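Botulinum neurotoxin type C1 (PDB 3R4S) enters neurons by way of gangliosides that its receptor-binding region recognises, as a zinc endopeptidase toxin probably acting on proteins of synaptic vesicle fusion. Local coordinates at residues D48-S53 against N207-D212; E56-V61 against E189-P194; E76-S81 against V152-M157; I131-D136 against I162-K167. All coordinates share one frame; numbering follows the deposited sequence.

Interaction 1. Residues D48-S53 against N207-D212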
# COMPACT_ATOMS: atom_id res chain seq x y z
N ASP A 48 13.52 5.12 -0.45
CA ASP A 48 13.71 3.68 -0.57
C ASP A 48 14.87 3.34 -1.48
O ASP A 48 15.28 4.17 -2.30
CB ASP A 48 12.46 3.08 -1.19
CG ASP A 48 11.99 3.87 -2.38
OD1 ASP A 48 11.30 4.89 -2.18
OD2 ASP A 48 12.34 3.49 -3.52
N PHE A 49 15.37 2.12 -1.36
CA PHE A 49 16.23 1.57 -2.40
C PHE A 49 15.50 0.47 -3.16
O PHE A 49 14.66 -0.24 -2.61
CB PHE A 49 17.61 1.14 -1.89
CG PHE A 49 17.60 0.01 -0.86
CD1 PHE A 49 17.69 -1.31 -1.27
CD2 PHE A 49 17.56 0.28 0.50
CE1 PHE A 49 17.71 -2.35 -0.34
CE2 PHE A 49 17.58 -0.74 1.44
CZ PHE A 49 17.66 -2.07 1.02
N LYS A 50 15.80 0.35 -4.45
CA LYS A 50 15.10 -0.61 -5.30
C LYS A 50 16.04 -1.67 -5.85
O LYS A 50 17.12 -1.34 -6.35
CB LYS A 50 14.42 0.10 -6.47
CG LYS A 50 13.67 -0.88 -7.37
CD LYS A 50 12.99 -0.19 -8.54
CE LYS A 50 13.95 0.02 -9.70
NZ LYS A 50 13.21 0.35 -10.95
N LEU A 51 15.63 -2.93 -5.76
CA LEU A 51 16.37 -4.04 -6.34
C LEU A 51 15.54 -4.81 -7.36
O LEU A 51 14.31 -4.85 -7.27
CB LEU A 51 16.82 -5.02 -5.25
CG LEU A 51 17.62 -4.47 -4.08
CD1 LEU A 51 17.97 -5.61 -3.13
CD2 LEU A 51 18.89 -3.74 -4.55
N GLY A 52 16.21 -5.43 -8.32
CA GLY A 52 15.54 -6.23 -9.33
C GLY A 52 16.04 -7.65 -9.28
O GLY A 52 17.10 -7.92 -8.70
N SER A 53 15.29 -8.57 -9.88
CA SER A 53 15.62 -10.00 -9.81
C SER A 53 16.39 -10.55 -11.01
O SER A 53 16.99 -11.61 -10.92
CB SER A 53 14.35 -10.83 -9.62
OG SER A 53 13.53 -10.77 -10.77
N ASN A 207 10.56 -6.45 -8.97
CA ASN A 207 11.32 -5.46 -8.21
C ASN A 207 10.95 -5.54 -6.75
O ASN A 207 9.83 -5.91 -6.39
CB ASN A 207 11.04 -4.04 -8.72
CG ASN A 207 11.62 -3.78 -10.08
OD1 ASN A 207 10.92 -3.32 -10.99
ND2 ASN A 207 12.90 -4.07 -10.25
N MET A 208 11.89 -5.16 -5.89
CA MET A 208 11.60 -5.02 -4.48
C MET A 208 12.12 -3.66 -4.03
O MET A 208 13.24 -3.28 -4.37
CB MET A 208 12.24 -6.15 -3.68
CG MET A 208 12.16 -5.97 -2.16
SD MET A 208 12.98 -7.30 -1.25
CE MET A 208 14.72 -6.91 -1.50
N TRP A 209 11.30 -2.93 -3.29
CA TRP A 209 11.72 -1.68 -2.69
C TRP A 209 11.76 -1.88 -1.20
O TRP A 209 10.91 -2.57 -0.63
CB TRP A 209 10.71 -0.56 -2.98
CG TRP A 209 10.57 -0.15 -4.40
CD1 TRP A 209 11.11 0.96 -4.99
CD2 TRP A 209 9.80 -0.80 -5.41
NE1 TRP A 209 10.72 1.03 -6.31
CE2 TRP A 209 9.92 -0.04 -6.59
CE3 TRP A 209 9.02 -1.97 -5.44
CZ2 TRP A 209 9.29 -0.40 -7.79
CZ3 TRP A 209 8.39 -2.32 -6.63
CH2 TRP A 209 8.54 -1.54 -7.79
N ILE A 210 12.75 -1.24 -0.56
CA ILE A 210 12.95 -1.30 0.87
C ILE A 210 13.27 0.09 1.41
O ILE A 210 14.01 0.86 0.78
CB ILE A 210 14.15 -2.21 1.24
CG1 ILE A 210 13.91 -3.65 0.74
CG2 ILE A 210 14.41 -2.18 2.75
CD1 ILE A 210 12.79 -4.38 1.46
N ARG A 211 12.71 0.43 2.58
CA ARG A 211 13.21 1.59 3.33
C ARG A 211 13.02 1.41 4.83
O ARG A 211 12.12 0.68 5.28
CB ARG A 211 12.59 2.90 2.85
CG ARG A 211 11.06 2.99 2.97
CD ARG A 211 10.62 3.69 4.25
NE ARG A 211 9.18 4.01 4.23
CZ ARG A 211 8.58 4.79 5.12
NH1 ARG A 211 9.28 5.35 6.10
NH2 ARG A 211 7.27 5.04 5.03
N ASP A 212 13.91 2.04 5.58
CA ASP A 212 13.92 2.00 7.04
C ASP A 212 13.94 0.59 7.62
O ASP A 212 13.00 0.17 8.31
CB ASP A 212 12.79 2.86 7.61
CG ASP A 212 12.95 4.34 7.26
OD1 ASP A 212 14.09 4.85 7.34
OD2 ASP A 212 11.95 4.98 6.89
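Phe49 and Ile210 exchange both of their backbone bonds: Phe49 N donates to Ile210 O at 2.8 Å and Ile210 N returns a bond to Phe49 O. Two residues on, Leu51 and Met208 repeat the exchange, and the bond from Leu51 N to Met208 O is nearly straight (174°). The amide of Asn207 adds a weak bond to this ladder, its ND2 reaching Leu51 O at 3.4 Å, a carbonyl that Met208 N already uses. Strands 49-52 and 207-212 thus run antiparallel, 157° between their directions, in one sheet of the lectin-like jelly roll that forms the N-terminal half of the receptor-binding region. On the Trp209 face, the aliphatic part of Lys50 lies alongside the indole, with CG 3.9 Å from the centroid of the five-membered ring and over its face. With CG of Lys50 anti to the backbone N (chi1 -179°), the methylenes run beside the ring, and CD comes closest at Trp209 NE1. Asp48 OD2 meets the indole edge at CD1, 3.2 Å away, while OD1 is bonded to Asn42. On the reverse face, CB of Ile210 sits over the Phe49 ring toward its rim, 3.5 Å from CZ. Leu51 CD1 and Met208 CE touch farther along at 3.9 Å, and Phe188 of strand 185-192 packs edge-to-face on Phe49.

Interaction 2. Residues E56-V61 against E189-P194; sequences EDRGKV and EINKIP
Arg58 reaches over to Asn191 and grips its carbonyl oxygen side-on with two nitrogens. The shorter bond runs from Arg58 NH2 to Asn191 OD1 at 2.8 Å and is fairly straight (162°); the second, from Arg58 NE to the same OD1, is 3.3 Å long and more bent. OD1 lies close to the guanidinium plane, but the amide itself stands almost perpendicular to that plane, at 86°. NE also makes a weak bond to Ile190 O at 3.1 Å, and NH1 is taken by Gly55 O, which leaves each of the three guanidinium nitrogens with an acceptor. The other end of the Asn191 amide is used too: its ND2 donates to Glu189 OE1 at 3.1 Å, meeting the carboxylate from above its plane. Glu189 OE2 sits over a face of the guanidinium, 3.7 Å from Arg58 NE, a long salt bridge of charge alone, since no N-H points at it. The extended chain of Lys60 passes the same carboxylate; Lys60 NZ is 4.4 Å from Glu189 OE1, beyond a salt bridge, and its charge probably helps to stabilise the carboxylate. Where the backbones are too far apart to pair, a water fills in, giving a proton to Gly59 O at 2.8 Å and accepting one from Ile190 N. This is where strand 60-64 enters its sheet: Val61 pairs through its backbone with Phe188 of strand 185-192, strand 32-36 flanks it beyond Lys60, and strand 96-98 pairs with strand 185-192 on its other edge, through Glu189 and Asn191.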
# COMPACT_ATOMS: atom_id res chain seq x y z
N GLU A 56 22.84 -10.89 -14.02
CA GLU A 56 23.95 -11.11 -13.10
C GLU A 56 24.29 -9.81 -12.38
O GLU A 56 24.84 -9.82 -11.28
CB GLU A 56 25.18 -11.66 -13.82
CG GLU A 56 25.09 -13.14 -14.19
CD GLU A 56 26.37 -13.68 -14.80
OE1 GLU A 56 26.64 -14.89 -14.65
OE2 GLU A 56 27.12 -12.89 -15.44
N ASP A 57 23.96 -8.69 -13.03
CA ASP A 57 24.21 -7.36 -12.46
C ASP A 57 23.04 -6.86 -11.59
O ASP A 57 22.88 -5.65 -11.41
CB ASP A 57 24.46 -6.35 -13.59
CG ASP A 57 23.21 -6.04 -14.39
OD1 ASP A 57 22.45 -7.00 -14.69
OD2 ASP A 57 22.98 -4.85 -14.71
N ARG A 58 22.23 -7.77 -11.06
CA ARG A 58 21.16 -7.33 -10.19
C ARG A 58 21.73 -6.73 -8.91
O ARG A 58 22.83 -7.08 -8.49
CB ARG A 58 20.18 -8.46 -9.87
CG ARG A 58 20.75 -9.64 -9.12
CD ARG A 58 19.69 -10.72 -9.06
NE ARG A 58 20.11 -11.89 -8.30
CZ ARG A 58 20.87 -12.86 -8.80
NH1 ARG A 58 21.30 -12.79 -10.05
NH2 ARG A 58 21.21 -13.89 -8.03
N GLY A 59 20.97 -5.81 -8.32
CA GLY A 59 21.41 -5.11 -7.13
C GLY A 59 21.58 -6.01 -5.92
O GLY A 59 20.85 -6.98 -5.72
N LYS A 60 22.54 -5.64 -5.09
CA LYS A 60 22.88 -6.38 -3.90
C LYS A 60 23.29 -5.33 -2.86
O LYS A 60 24.19 -4.53 -3.12
CB LYS A 60 24.05 -7.32 -4.23
CG LYS A 60 24.40 -8.38 -3.22
CD LYS A 60 25.53 -9.28 -3.75
CE LYS A 60 25.90 -10.36 -2.75
NZ LYS A 60 27.07 -11.19 -3.20
N VAL A 61 22.62 -5.30 -1.71
CA VAL A 61 23.04 -4.43 -0.63
C VAL A 61 23.50 -5.30 0.53
O VAL A 61 22.75 -6.13 1.02
CB VAL A 61 21.90 -3.51 -0.14
CG1 VAL A 61 22.35 -2.71 1.08
CG2 VAL A 61 21.44 -2.57 -1.26
N GLU A 189 19.06 -9.01 -1.58
CA GLU A 189 19.22 -9.37 -2.99
C GLU A 189 18.12 -10.36 -3.33
O GLU A 189 17.83 -11.25 -2.53
CB GLU A 189 20.59 -10.01 -3.23
CG GLU A 189 20.87 -10.35 -4.69
CD GLU A 189 22.24 -10.99 -4.92
OE1 GLU A 189 22.75 -11.69 -4.02
OE2 GLU A 189 22.79 -10.78 -6.02
N ILE A 190 17.51 -10.19 -4.50
CA ILE A 190 16.44 -11.10 -4.90
C ILE A 190 17.03 -12.33 -5.60
O ILE A 190 17.40 -12.26 -6.77
CB ILE A 190 15.42 -10.40 -5.83
CG1 ILE A 190 14.95 -9.10 -5.18
CG2 ILE A 190 14.26 -11.35 -6.11
CD1 ILE A 190 14.16 -8.14 -6.13
N ASN A 191 17.13 -13.43 -4.85
CA ASN A 191 17.76 -14.65 -5.34
C ASN A 191 16.77 -15.80 -5.46
O ASN A 191 16.29 -16.34 -4.45
CB ASN A 191 18.90 -15.07 -4.41
CG ASN A 191 20.06 -14.08 -4.42
OD1 ASN A 191 20.35 -13.47 -5.44
ND2 ASN A 191 20.72 -13.91 -3.27
N LYS A 192 16.47 -16.18 -6.69
CA LYS A 192 15.52 -17.24 -6.97
C LYS A 192 16.02 -18.54 -6.38
O LYS A 192 17.20 -18.87 -6.47
CB LYS A 192 15.33 -17.39 -8.48
CG LYS A 192 14.19 -18.30 -8.89
CD LYS A 192 13.82 -18.06 -10.35
CE LYS A 192 12.68 -18.96 -10.81
NZ LYS A 192 12.36 -18.68 -12.25
N ILE A 193 15.09 -19.30 -5.80
CA ILE A 193 15.38 -20.66 -5.35
C ILE A 193 15.22 -21.59 -6.54
O ILE A 193 14.16 -21.64 -7.17
CB ILE A 193 14.42 -21.10 -4.23
CG1 ILE A 193 14.48 -20.11 -3.06
CG2 ILE A 193 14.76 -22.50 -3.76
CD1 ILE A 193 13.90 -20.64 -1.77
N PRO A 194 16.28 -22.33 -6.86
CA PRO A 194 16.31 -23.16 -8.07
C PRO A 194 15.53 -24.47 -8.09
O PRO A 194 15.00 -24.87 -9.13
CB PRO A 194 17.78 -23.61 -8.13
CG PRO A 194 18.22 -23.63 -6.71
CD PRO A 194 17.51 -22.47 -6.06
O HOH W 1 18.50 -8.32 -6.35

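Interaction 3. Residues E76-S81 against V152-M157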
# COMPACT_ATOMS: atom_id res chain seq x y z
N GLU A 76 18.80 -13.47 22.82
CA GLU A 76 17.68 -13.45 23.75
C GLU A 76 16.39 -13.07 23.02
O GLU A 76 15.58 -13.93 22.66
CB GLU A 76 17.94 -12.47 24.90
CG GLU A 76 19.03 -12.91 25.87
CD GLU A 76 20.41 -12.39 25.49
OE1 GLU A 76 20.57 -11.15 25.32
OE2 GLU A 76 21.34 -13.22 25.36
N SER A 77 16.24 -11.77 22.78
CA SER A 77 15.07 -11.21 22.13
C SER A 77 15.51 -10.16 21.13
O SER A 77 16.46 -9.44 21.40
CB SER A 77 14.19 -10.54 23.17
OG SER A 77 13.47 -11.52 23.89
N PHE A 78 14.82 -10.05 20.01
CA PHE A 78 15.09 -8.99 19.04
C PHE A 78 13.85 -8.70 18.21
O PHE A 78 12.87 -9.46 18.24
CB PHE A 78 16.27 -9.34 18.13
CG PHE A 78 16.03 -10.56 17.27
CD1 PHE A 78 15.29 -10.48 16.10
CD2 PHE A 78 16.58 -11.78 17.62
CE1 PHE A 78 15.08 -11.62 15.30
CE2 PHE A 78 16.38 -12.91 16.83
CZ PHE A 78 15.64 -12.83 15.68
N SER A 79 13.89 -7.59 17.47
CA SER A 79 12.83 -7.24 16.53
C SER A 79 13.47 -6.73 15.26
O SER A 79 14.52 -6.08 15.30
CB SER A 79 11.91 -6.16 17.09
OG SER A 79 11.44 -6.49 18.38
N ILE A 80 12.84 -7.03 14.14
CA ILE A 80 13.29 -6.58 12.84
C ILE A 80 12.11 -5.88 12.18
O ILE A 80 11.02 -6.45 12.10
CB ILE A 80 13.70 -7.78 11.98
CG1 ILE A 80 14.85 -8.54 12.64
CG2 ILE A 80 14.04 -7.35 10.55
CD1 ILE A 80 15.25 -9.81 11.89
N SER A 81 12.31 -4.66 11.72
CA SER A 81 11.22 -3.92 11.07
C SER A 81 11.67 -3.27 9.78
O SER A 81 12.83 -2.87 9.65
CB SER A 81 10.63 -2.86 12.02
OG SER A 81 11.59 -1.87 12.37
N VAL A 152 8.98 -8.33 12.58
CA VAL A 152 9.17 -9.65 13.14
C VAL A 152 9.76 -9.49 14.54
O VAL A 152 10.70 -8.71 14.73
CB VAL A 152 10.14 -10.49 12.27
CG1 VAL A 152 10.58 -11.75 13.01
CG2 VAL A 152 9.50 -10.83 10.92
N THR A 153 9.21 -10.21 15.52
CA THR A 153 9.83 -10.22 16.84
C THR A 153 10.13 -11.64 17.25
O THR A 153 9.41 -12.56 16.88
CB THR A 153 8.98 -9.50 17.93
OG1 THR A 153 7.80 -10.26 18.22
CG2 THR A 153 8.61 -8.09 17.49
N ASN A 154 11.21 -11.82 17.99
CA ASN A 154 11.59 -13.13 18.47
C ASN A 154 12.02 -13.08 19.93
O ASN A 154 12.67 -12.14 20.35
CB ASN A 154 12.72 -13.71 17.65
CG ASN A 154 12.98 -15.16 17.97
OD1 ASN A 154 14.01 -15.53 18.55
ND2 ASN A 154 12.03 -16.00 17.61
N ASN A 155 11.67 -14.12 20.67
CA ASN A 155 12.07 -14.28 22.06
C ASN A 155 12.36 -15.76 22.27
O ASN A 155 11.45 -16.58 22.21
CB ASN A 155 10.94 -13.81 22.98
CG ASN A 155 11.31 -13.89 24.45
OD1 ASN A 155 12.22 -14.60 24.83
ND2 ASN A 155 10.59 -13.17 25.29
N MET A 156 13.63 -16.11 22.50
CA MET A 156 14.00 -17.51 22.68
C MET A 156 13.19 -18.18 23.79
O MET A 156 12.86 -19.36 23.70
CB MET A 156 15.51 -17.67 22.94
CG MET A 156 16.37 -17.39 21.72
SD MET A 156 15.94 -18.37 20.26
CE MET A 156 17.18 -17.78 19.09
N MET A 157 12.84 -17.42 24.82
CA MET A 157 12.03 -17.96 25.92
C MET A 157 10.53 -17.88 25.66
O MET A 157 9.73 -18.24 26.51
CB MET A 157 12.36 -17.22 27.21
CG MET A 157 13.78 -17.44 27.71
SD MET A 157 14.02 -19.11 28.36
CE MET A 157 14.44 -20.03 26.88
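Phe78 pairs with Asn154 and Ile80 with Val152 as hydrogen-bonded antiparallel pairs, the two strands running 172° apart in direction with their axes 4.7 Å from each other. A further backbone bond, Met156 N to Glu76 O at 2.9 Å, carries the ladder past the end of strand 152-155. Among the side chains, the ring of Phe78 lies against Asn154. Its CG stands between the backbone N and the carbonyl carbon (chi1 62°), which swings the ring across toward the partner strand. There CB of Asn154 lies over the ring face, displaced toward the rim and 3.6 Å from Phe78 CZ. On the same side of the sheet as Phe78 and Asn154, Ile80 and Val152 meet more loosely, their CB atoms 4.5 Å apart; both touch Phe119, and Asn154 touches Leu121, residues of strand 116-124. The other face is polar. Ser79 OG packs against the methyl CG2 of Thr153 at 3.4 Å; Ser79 OG is hydrogen-bonded to Lys218 O and accepts from Leu220 N. Ser77 OG lies beside the amide of Asn155, 3.3 Å from CG, in contact but not bonded to it. That amide closes an Asx turn, OD1 accepting from Met157 N at 2.9 Å as the chain leaves the strand, while ND2 is held by Glu219. The face with Phe78, Ile80, Val152 and Asn154 turns to strand 116-124 of the second sheet, as in a beta sandwich, here the jelly roll of the clostridial neurotoxin N-terminal receptor-binding region.

Interaction 4. Residues I131-D136 against I162-K167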
# COMPACT_ATOMS: atom_id res chain seq x y z
N ILE A 131 7.67 -18.61 10.22
CA ILE A 131 6.34 -18.02 10.32
C ILE A 131 6.11 -17.19 9.07
O ILE A 131 7.07 -16.84 8.37
CB ILE A 131 6.21 -17.09 11.52
CG1 ILE A 131 7.32 -16.03 11.50
CG2 ILE A 131 6.26 -17.89 12.81
CD1 ILE A 131 7.32 -15.14 12.73
N ASN A 132 4.86 -16.85 8.78
CA ASN A 132 4.60 -16.16 7.53
C ASN A 132 3.40 -15.23 7.53
O ASN A 132 2.51 -15.30 8.38
CB ASN A 132 4.46 -17.16 6.40
CG ASN A 132 3.21 -18.00 6.53
OD1 ASN A 132 3.27 -19.18 6.90
ND2 ASN A 132 2.06 -17.41 6.24
N PHE A 133 3.41 -14.32 6.56
CA PHE A 133 2.27 -13.51 6.23
C PHE A 133 1.81 -14.05 4.88
O PHE A 133 2.65 -14.31 4.01
CB PHE A 133 2.70 -12.04 6.09
CG PHE A 133 1.79 -11.20 5.24
CD1 PHE A 133 0.41 -11.21 5.45
CD2 PHE A 133 2.31 -10.39 4.23
CE1 PHE A 133 -0.44 -10.43 4.66
CE2 PHE A 133 1.47 -9.61 3.44
CZ PHE A 133 0.09 -9.62 3.66
N SER A 134 0.51 -14.25 4.71
CA SER A 134 -0.02 -14.59 3.39
C SER A 134 -1.09 -13.58 3.02
O SER A 134 -1.96 -13.27 3.81
CB SER A 134 -0.58 -16.02 3.34
OG SER A 134 -1.60 -16.20 4.31
N TYR A 135 -1.00 -13.04 1.81
CA TYR A 135 -1.97 -12.04 1.41
C TYR A 135 -3.24 -12.70 0.86
O TYR A 135 -3.21 -13.88 0.50
CB TYR A 135 -1.35 -11.01 0.45
CG TYR A 135 -1.07 -11.46 -0.97
CD1 TYR A 135 -2.11 -11.65 -1.87
CD2 TYR A 135 0.24 -11.63 -1.44
CE1 TYR A 135 -1.87 -12.03 -3.18
CE2 TYR A 135 0.49 -12.01 -2.76
CZ TYR A 135 -0.58 -12.20 -3.62
OH TYR A 135 -0.36 -12.57 -4.93
N ASP A 136 -4.34 -11.96 0.84
CA ASP A 136 -5.64 -12.48 0.38
C ASP A 136 -5.68 -12.49 -1.14
O ASP A 136 -5.83 -11.44 -1.76
CB ASP A 136 -6.78 -11.61 0.91
CG ASP A 136 -8.17 -12.14 0.52
OD1 ASP A 136 -8.29 -12.87 -0.48
OD2 ASP A 136 -9.14 -11.82 1.23
N ILE A 162 5.11 -12.31 13.64
CA ILE A 162 5.23 -11.39 12.53
C ILE A 162 3.98 -10.52 12.49
O ILE A 162 2.86 -11.01 12.65
CB ILE A 162 5.51 -12.09 11.18
CG1 ILE A 162 5.61 -11.05 10.06
CG2 ILE A 162 4.42 -13.12 10.85
CD1 ILE A 162 6.26 -11.60 8.80
N TYR A 163 4.20 -9.21 12.34
CA TYR A 163 3.13 -8.24 12.20
C TYR A 163 3.18 -7.60 10.81
O TYR A 163 4.24 -7.46 10.21
CB TYR A 163 3.30 -7.11 13.22
CG TYR A 163 3.35 -7.50 14.68
CD1 TYR A 163 2.36 -7.07 15.57
CD2 TYR A 163 4.41 -8.24 15.20
CE1 TYR A 163 2.41 -7.39 16.93
CE2 TYR A 163 4.46 -8.57 16.56
CZ TYR A 163 3.47 -8.14 17.41
OH TYR A 163 3.52 -8.45 18.75
N ILE A 164 2.02 -7.18 10.33
CA ILE A 164 1.92 -6.49 9.06
C ILE A 164 1.11 -5.23 9.33
O ILE A 164 0.03 -5.29 9.90
CB ILE A 164 1.25 -7.38 7.99
CG1 ILE A 164 2.06 -8.67 7.80
CG2 ILE A 164 1.10 -6.64 6.65
CD1 ILE A 164 3.46 -8.44 7.23
N ASN A 165 1.68 -4.08 8.98
CA ASN A 165 1.06 -2.80 9.24
C ASN A 165 0.57 -2.69 10.68
O ASN A 165 -0.53 -2.21 10.95
CB ASN A 165 -0.06 -2.54 8.23
CG ASN A 165 0.45 -2.56 6.80
OD1 ASN A 165 1.55 -2.07 6.52
ND2 ASN A 165 -0.36 -3.11 5.88
N GLY A 166 1.41 -3.13 11.61
CA GLY A 166 1.13 -2.99 13.03
C GLY A 166 0.18 -4.01 13.61
O GLY A 166 -0.18 -3.92 14.78
N LYS A 167 -0.25 -4.97 12.80
CA LYS A 167 -1.19 -5.99 13.26
C LYS A 167 -0.54 -7.37 13.29
O LYS A 167 0.03 -7.81 12.28
CB LYS A 167 -2.41 -6.06 12.34
CG LYS A 167 -3.66 -5.40 12.91
CD LYS A 167 -3.57 -3.89 12.86
CE LYS A 167 -4.85 -3.27 13.40
NZ LYS A 167 -6.06 -3.90 12.80
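Ile164 packs over one face of the Phe133 ring, its CG1 lying 3.6 Å from Phe133 CG and 3.9 Å from the ring centroid. The two side chains cross at about a right angle, and CD1 of Ile164 continues past CD2 of the ring at 3.8 Å. The opposite face of the same ring has Tyr135 N above it, toward the rim. Beside this pair, Ile131 and Ile162 slide past each other in opposite directions: CD1 of Ile131 reaches CB of Ile162 at 3.9 Å and comes still nearer to its backbone N. Ile131 gets there with CG1 between the backbone N and the carbonyl carbon (chi1 54°). The CG2 of Ile162 rests on Asn132 O at 3.8 Å. No hydrogen bond joins the segments; the axes of strands 131-134 and 162-164 come no closer than 7.5 Å, at an angle of 19°, and the strands belong to different sheets, so the contact is apolar packing between the two layers of the jelly-roll sandwich. Outside this first shell, Leu117 of strand 116-124 and Val152 of strand 148-155 press on Ile162, and Ile172 touches Ile131. Ile164 is placed by the type I' turn that begins at it, closed by Ile164 N to Lys167 O and Lys167 N to Ile164 O, both 2.9 Å. Asn165 in that turn bonds through OD1 to Phe149 N, and Tyr365 touches Phe133 from the C-terminal, trefoil-type receptor-binding region.

All four contacts lie in the N-terminal, lectin-like part of the receptor-binding region, in a sandwich of two antiparallel sheets. Interactions 1 and 3 join strands of one sheet, linked through neighbouring strands 207-216 and 77-87, with centres about 24 Å apart. Interaction 2 belongs to the other sheet and touches interaction 1, centres about 12 Å apart, where Ile190 packs on Leu51 and Ser53. Interaction 4 bridges the sheets and touches interaction 3 through Val152 and Ile162. Along the chain, interaction 2 falls within the span of interaction 1, and 3 and 4 alternate inside both. Early and late strands therefore close one domain, separate from the sialic acid pockets of the C-terminal half.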